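Local coordinates for protein insecticidal Delta-Endotoxin Cry8Ea1 (Bacillus Thuringiensis, PDB 3EB7) that acts as an insecticidal delta-endotoxin toxic to Holotrichia parallela larvae, probably by inserting its helical domain into gut cell membranes and forming pores, at residues A[135-140]-A[216-221]; A[177-182]-A[220-225]. All blocks are in the same frame, centred on the assembly; numbering follows the deposited sequence.

Interaction 1 of 2, residues A[135-140]-A[216-221]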
loop_
_atom_site.group_PDB
_atom_site.type_symbol
_atom_site.label_atom_id
_atom_site.label_comp_id
_atom_site.label_asym_id
_atom_site.label_seq_id
_atom_site.Cartn_x
_atom_site.Cartn_y
_atom_site.Cartn_z
ATOM N N VAL A 135 1.049 16.017 4.505
ATOM C CA VAL A 135 2.206 16.919 4.377
ATOM C C VAL A 135 3.428 16.299 5.083
ATOM O O VAL A 135 4.517 16.153 4.507
ATOM C CB VAL A 135 1.898 18.357 4.974
ATOM C CG1 VAL A 135 3.186 19.191 5.161
ATOM C CG2 VAL A 135 0.896 19.120 4.099
ATOM N N TYR A 136 3.243 15.929 6.347
ATOM C CA TYR A 136 4.338 15.369 7.135
ATOM C C TYR A 136 4.985 14.157 6.459
ATOM O O TYR A 136 6.202 14.119 6.319
ATOM C CB TYR A 136 3.824 15.003 8.516
ATOM C CG TYR A 136 4.881 14.420 9.422
ATOM C CD1 TYR A 136 5.484 15.201 10.414
ATOM C CD2 TYR A 136 5.281 13.071 9.289
ATOM C CE1 TYR A 136 6.438 14.657 11.253
ATOM C CE2 TYR A 136 6.256 12.521 10.113
ATOM C CZ TYR A 136 6.812 13.307 11.110
ATOM O OH TYR A 136 7.770 12.764 11.956
ATOM N N ALA A 137 4.179 13.197 6.021
ATOM C CA ALA A 137 4.673 12.002 5.279
ATOM C C ALA A 137 5.479 12.310 3.999
ATOM O O ALA A 137 6.547 11.710 3.742
ATOM C CB ALA A 137 3.498 10.998 4.975
ATOM N N GLN A 138 4.991 13.252 3.207
ATOM C CA GLN A 138 5.682 13.631 2.000
ATOM C C GLN A 138 6.963 14.413 2.286
ATOM O O GLN A 138 7.986 14.209 1.596
ATOM C CB GLN A 138 4.731 14.382 1.045
ATOM C CG GLN A 138 3.533 13.548 0.554
ATOM C CD GLN A 138 3.946 12.246 -0.171
ATOM O OE1 GLN A 138 3.318 11.188 0.001
ATOM N NE2 GLN A 138 5.004 12.319 -0.956
ATOM N N ALA A 139 6.952 15.280 3.302
ATOM C CA ALA A 139 8.182 16.002 3.681
ATOM C C ALA A 139 9.255 15.080 4.305
ATOM O O ALA A 139 10.467 15.171 3.986
ATOM C CB ALA A 139 7.838 17.158 4.637
ATOM N N ALA A 140 8.796 14.198 5.197
ATOM C CA ALA A 140 9.647 13.179 5.825
ATOM C C ALA A 140 10.325 12.380 4.728
ATOM O O ALA A 140 11.556 12.227 4.737
ATOM C CB ALA A 140 8.809 12.241 6.734
ATOM N N LEU A 216 0.813 5.753 4.748
ATOM C CA LEU A 216 1.364 4.422 4.974
ATOM C C LEU A 216 2.214 3.862 3.848
ATOM O O LEU A 216 3.293 3.338 4.113
ATOM C CB LEU A 216 0.261 3.420 5.365
ATOM C CG LEU A 216 -0.516 3.746 6.646
ATOM C CD1 LEU A 216 -1.369 2.569 6.901
ATOM C CD2 LEU A 216 0.415 4.089 7.899
ATOM N N ASP A 217 1.734 3.955 2.608
ATOM C CA ASP A 217 2.456 3.369 1.446
ATOM C C ASP A 217 3.838 3.987 1.245
ATOM O O ASP A 217 4.801 3.261 0.983
ATOM C CB ASP A 217 1.631 3.451 0.130
ATOM C CG ASP A 217 0.437 2.432 0.093
ATOM O OD1 ASP A 217 0.359 1.569 1.047
ATOM O OD2 ASP A 217 -0.411 2.493 -0.867
ATOM N N ILE A 218 3.971 5.311 1.368
ATOM C CA ILE A 218 5.321 5.891 1.196
ATOM C C ILE A 218 6.244 5.593 2.406
ATOM O O ILE A 218 7.428 5.353 2.260
ATOM C CB ILE A 218 5.328 7.428 0.835
ATOM C CG1 ILE A 218 6.699 7.833 0.286
ATOM C CG2 ILE A 218 4.958 8.298 2.040
ATOM C CD1 ILE A 218 7.136 7.030 -0.929
ATOM N N MET A 219 5.669 5.608 3.595
ATOM C CA MET A 219 6.395 5.310 4.814
ATOM C C MET A 219 6.967 3.883 4.758
ATOM O O MET A 219 8.088 3.646 5.186
ATOM C CB MET A 219 5.456 5.556 6.014
ATOM C CG MET A 219 6.022 5.184 7.378
ATOM S SD MET A 219 5.598 3.476 7.832
ATOM C CE MET A 219 3.875 3.357 7.436
ATOM N N THR A 220 6.204 2.941 4.199
ATOM C CA THR A 220 6.631 1.539 4.054
ATOM C C THR A 220 7.984 1.446 3.325
ATOM O O THR A 220 8.780 0.534 3.588
ATOM C CB THR A 220 5.541 0.672 3.309
ATOM O OG1 THR A 220 4.303 0.779 3.993
ATOM C CG2 THR A 220 5.912 -0.803 3.270
ATOM N N LEU A 221 8.257 2.400 2.433
ATOM C CA LEU A 221 9.468 2.340 1.612
ATOM C C LEU A 221 10.701 2.950 2.311
ATOM O O LEU A 221 11.843 2.755 1.852
ATOM C CB LEU A 221 9.215 2.995 0.246
ATOM C CG LEU A 221 7.991 2.496 -0.553
ATOM C CD1 LEU A 221 7.806 3.327 -1.789
ATOM C CD2 LEU A 221 8.200 1.039 -0.972
#

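Interaction 2 of 2, residues A[177-182]-A[220-225]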
loop_
_atom_site.group_PDB
_atom_site.type_symbol
_atom_site.label_atom_id
_atom_site.label_comp_id
_atom_site.label_asym_id
_atom_site.label_seq_id
_atom_site.Cartn_x
_atom_site.Cartn_y
_atom_site.Cartn_z
ATOM N N GLN A 177 11.843 7.471 13.697
ATOM C CA GLN A 177 10.979 8.543 14.208
ATOM C C GLN A 177 9.832 8.910 13.247
ATOM O O GLN A 177 8.697 9.011 13.672
ATOM C CB GLN A 177 11.820 9.780 14.558
ATOM C CG GLN A 177 10.967 11.044 14.721
ATOM C CD GLN A 177 11.750 12.334 15.056
ATOM O OE1 GLN A 177 12.707 12.324 15.843
ATOM N NE2 GLN A 177 11.329 13.452 14.450
ATOM N N TYR A 178 10.141 9.109 11.962
ATOM C CA TYR A 178 9.137 9.419 10.937
ATOM C C TYR A 178 8.167 8.253 10.729
ATOM O O TYR A 178 6.993 8.473 10.535
ATOM C CB TYR A 178 9.788 9.797 9.585
ATOM C CG TYR A 178 10.652 11.071 9.569
ATOM C CD1 TYR A 178 11.601 11.275 8.567
ATOM C CD2 TYR A 178 10.527 12.046 10.550
ATOM C CE1 TYR A 178 12.399 12.411 8.542
ATOM C CE2 TYR A 178 11.318 13.194 10.550
ATOM C CZ TYR A 178 12.252 13.382 9.544
ATOM O OH TYR A 178 13.020 14.541 9.526
ATOM N N SER A 179 8.648 7.011 10.762
ATOM C CA SER A 179 7.740 5.884 10.633
ATOM C C SER A 179 6.757 5.881 11.800
ATOM O O SER A 179 5.547 5.754 11.605
ATOM C CB SER A 179 8.496 4.553 10.551
ATOM O OG SER A 179 9.399 4.522 9.462
ATOM N N ASP A 180 7.276 6.067 13.008
ATOM C CA ASP A 180 6.459 5.985 14.234
ATOM C C ASP A 180 5.390 7.066 14.277
ATOM O O ASP A 180 4.229 6.777 14.557
ATOM C CB ASP A 180 7.364 6.046 15.474
ATOM C CG ASP A 180 8.074 4.709 15.751
ATOM O OD1 ASP A 180 7.662 3.650 15.189
ATOM O OD2 ASP A 180 9.032 4.705 16.573
ATOM N N HIS A 181 5.772 8.292 13.924
ATOM C CA HIS A 181 4.831 9.407 13.878
ATOM C C HIS A 181 3.658 9.124 12.893
ATOM O O HIS A 181 2.494 9.269 13.242
ATOM C CB HIS A 181 5.585 10.714 13.554
ATOM C CG HIS A 181 4.685 11.906 13.407
ATOM N ND1 HIS A 181 4.380 12.749 14.459
ATOM C CD2 HIS A 181 3.995 12.371 12.340
ATOM C CE1 HIS A 181 3.572 13.700 14.037
ATOM N NE2 HIS A 181 3.319 13.499 12.755
ATOM N N CYS A 182 3.984 8.678 11.685
ATOM C CA CYS A 182 3.003 8.257 10.674
ATOM C C CYS A 182 2.004 7.194 11.150
ATOM O O CYS A 182 0.788 7.385 11.065
ATOM C CB CYS A 182 3.729 7.698 9.448
ATOM S SG CYS A 182 4.563 8.965 8.449
ATOM N N THR A 220 6.204 2.941 4.199
ATOM C CA THR A 220 6.631 1.539 4.054
ATOM C C THR A 220 7.984 1.446 3.325
ATOM O O THR A 220 8.780 0.534 3.588
ATOM C CB THR A 220 5.541 0.672 3.309
ATOM O OG1 THR A 220 4.303 0.779 3.993
ATOM C CG2 THR A 220 5.912 -0.803 3.270
ATOM N N LEU A 221 8.257 2.400 2.433
ATOM C CA LEU A 221 9.468 2.340 1.612
ATOM C C LEU A 221 10.701 2.950 2.311
ATOM O O LEU A 221 11.843 2.755 1.852
ATOM C CB LEU A 221 9.215 2.995 0.246
ATOM C CG LEU A 221 7.991 2.496 -0.553
ATOM C CD1 LEU A 221 7.806 3.327 -1.789
ATOM C CD2 LEU A 221 8.200 1.039 -0.972
ATOM N N PHE A 222 10.465 3.674 3.423
ATOM C CA PHE A 222 11.540 4.389 4.148
ATOM C C PHE A 222 12.790 3.545 4.455
ATOM O O PHE A 222 13.906 4.056 4.342
ATOM C CB PHE A 222 11.024 5.040 5.447
ATOM C CG PHE A 222 10.133 6.252 5.231
ATOM C CD1 PHE A 222 9.462 6.826 6.315
ATOM C CD2 PHE A 222 9.974 6.830 3.948
ATOM C CE1 PHE A 222 8.654 7.922 6.157
ATOM C CE2 PHE A 222 9.167 7.955 3.786
ATOM C CZ PHE A 222 8.493 8.488 4.886
ATOM N N PRO A 223 12.611 2.269 4.888
ATOM C CA PRO A 223 13.811 1.447 5.197
ATOM C C PRO A 223 14.716 1.180 4.010
ATOM O O PRO A 223 15.925 0.938 4.182
ATOM C CB PRO A 223 13.209 0.113 5.697
ATOM C CG PRO A 223 11.793 0.479 6.141
ATOM C CD PRO A 223 11.356 1.539 5.183
ATOM N N MET A 224 14.158 1.193 2.808
ATOM C CA MET A 224 14.958 0.900 1.624
ATOM C C MET A 224 15.763 2.120 1.163
ATOM O O MET A 224 16.490 2.043 0.152
ATOM C CB MET A 224 14.122 0.311 0.496
ATOM C CG MET A 224 13.728 -1.167 0.671
ATOM S SD MET A 224 12.549 -1.408 2.035
ATOM C CE MET A 224 10.974 -1.117 1.217
ATOM N N TYR A 225 15.659 3.233 1.901
ATOM C CA TYR A 225 16.549 4.384 1.643
ATOM C C TYR A 225 17.875 4.252 2.370
ATOM O O TYR A 225 18.755 5.096 2.207
ATOM C CB TYR A 225 15.915 5.704 2.038
ATOM C CG TYR A 225 14.617 6.019 1.359
ATOM C CD1 TYR A 225 13.747 6.974 1.917
ATOM C CD2 TYR A 225 14.235 5.349 0.160
ATOM C CE1 TYR A 225 12.549 7.279 1.319
ATOM C CE2 TYR A 225 13.018 5.633 -0.455
ATOM C CZ TYR A 225 12.182 6.610 0.139
ATOM O OH TYR A 225 11.002 6.910 -0.450
#

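Interaction 1 of 2, residues A[135-140]-A[216-221]
The flat amide of Q138 meets I218 through one methyl group. CG2 of I218 lies 3.9 Å from OE1 of Q138. It lies beyond the oxygen and well off the amide plane. The same methyl is 4.1 Å from the backbone O of A137 and 4.2 Å from A137 CB. One branch of isoleucine therefore touches two successive residues of 135-140. CG1 of I218 is anti to its own backbone N (chi1 -164°), which leaves CG2 to face helix 133-153. The I218 side chain also touches V14 and I17 of helix 2-20. Q138 bends at chi2 (-58°), and this turn carries its amide to I218 although CB points away. W48 and F51 of helix 47-59 also pack on Q138. The contact joins helices 133-153 and 198-220 inside the helical bundle of the N-terminal domain, where the first of these is the central helix in Cry toxins. In 216-221, T220 OG1 donates to L216 O at 2.8 Å, from above the carbonyl plane. That oxygen also accepts from T220 N. No hydrogen bond crosses between the segments. The methyl packs on two oxygens and a methyl, so any polar partner of OE1 lies outside these segments.

Interaction 2 of 2, residues A[177-182]-A[220-225]
Segment 177-182 is a continuous piece of helix 161-191. Facing it, the chain leaves helix 198-220 and winds into a short 3-10 turn at 222-225. The turn is held by M224 N to L221 O at 3.0 Å and Y225 N to F222 O at 3.1 Å. The two backbones come nearest at S179 and F222, whose CA atoms are 7.7 Å apart. F222 carries the contact. Its CG is anti to the carbonyl carbon (chi1 -72°), and its ring reaches the helix between S179 and Y178. S179 OG sits at the ring edge, near the ring plane, 3.9 Å from F222 CD1. This hydroxyl is hydrogen-bonded to I175 O, one turn back in its own helix. Y178 CB approaches obliquely, 4.1 Å from F222 CE1. Both segments belong to the N-terminal helical bundle of a three-domain Cry toxin, and the turn follows the last long helix of that bundle. F222 also touches N141 and L144 of helix 133-153, so its side chain packs against two helices. The Y178 ring leads away from F222, and its OH is hydrogen-bonded to H143. Within the turn, L221 O lies 3.8 Å above one face of the Y225 ring, offset to the rim. F222 CA is also over the Y225 ring. The Y225 hydroxyl is hydrogen-bonded to N141 ND2.

Overall arrangement
Interactions 1 and 2 have centres about 7 Å apart and share T220 and L221. Together they follow the end of helix 198-220, first beside helix 133-153 and then, past the helix end, beside helix 161-191. The two also touch directly. A140 CB is 3.5 Å from Y178 CD1, and M219 CG is 3.7 Å from S179 CA. The rings of Y136 and H181 stack, joining 135-140 to 177-182. Three helices of the N-terminal domain thus meet in one buried region. Neither contact involves a bound ligand. D180 of 177-182 is hydrogen-bonded through OD1 to the Y470 hydroxyl and the backbone N of Y541, which links the bundle to the C-terminal part of the chain.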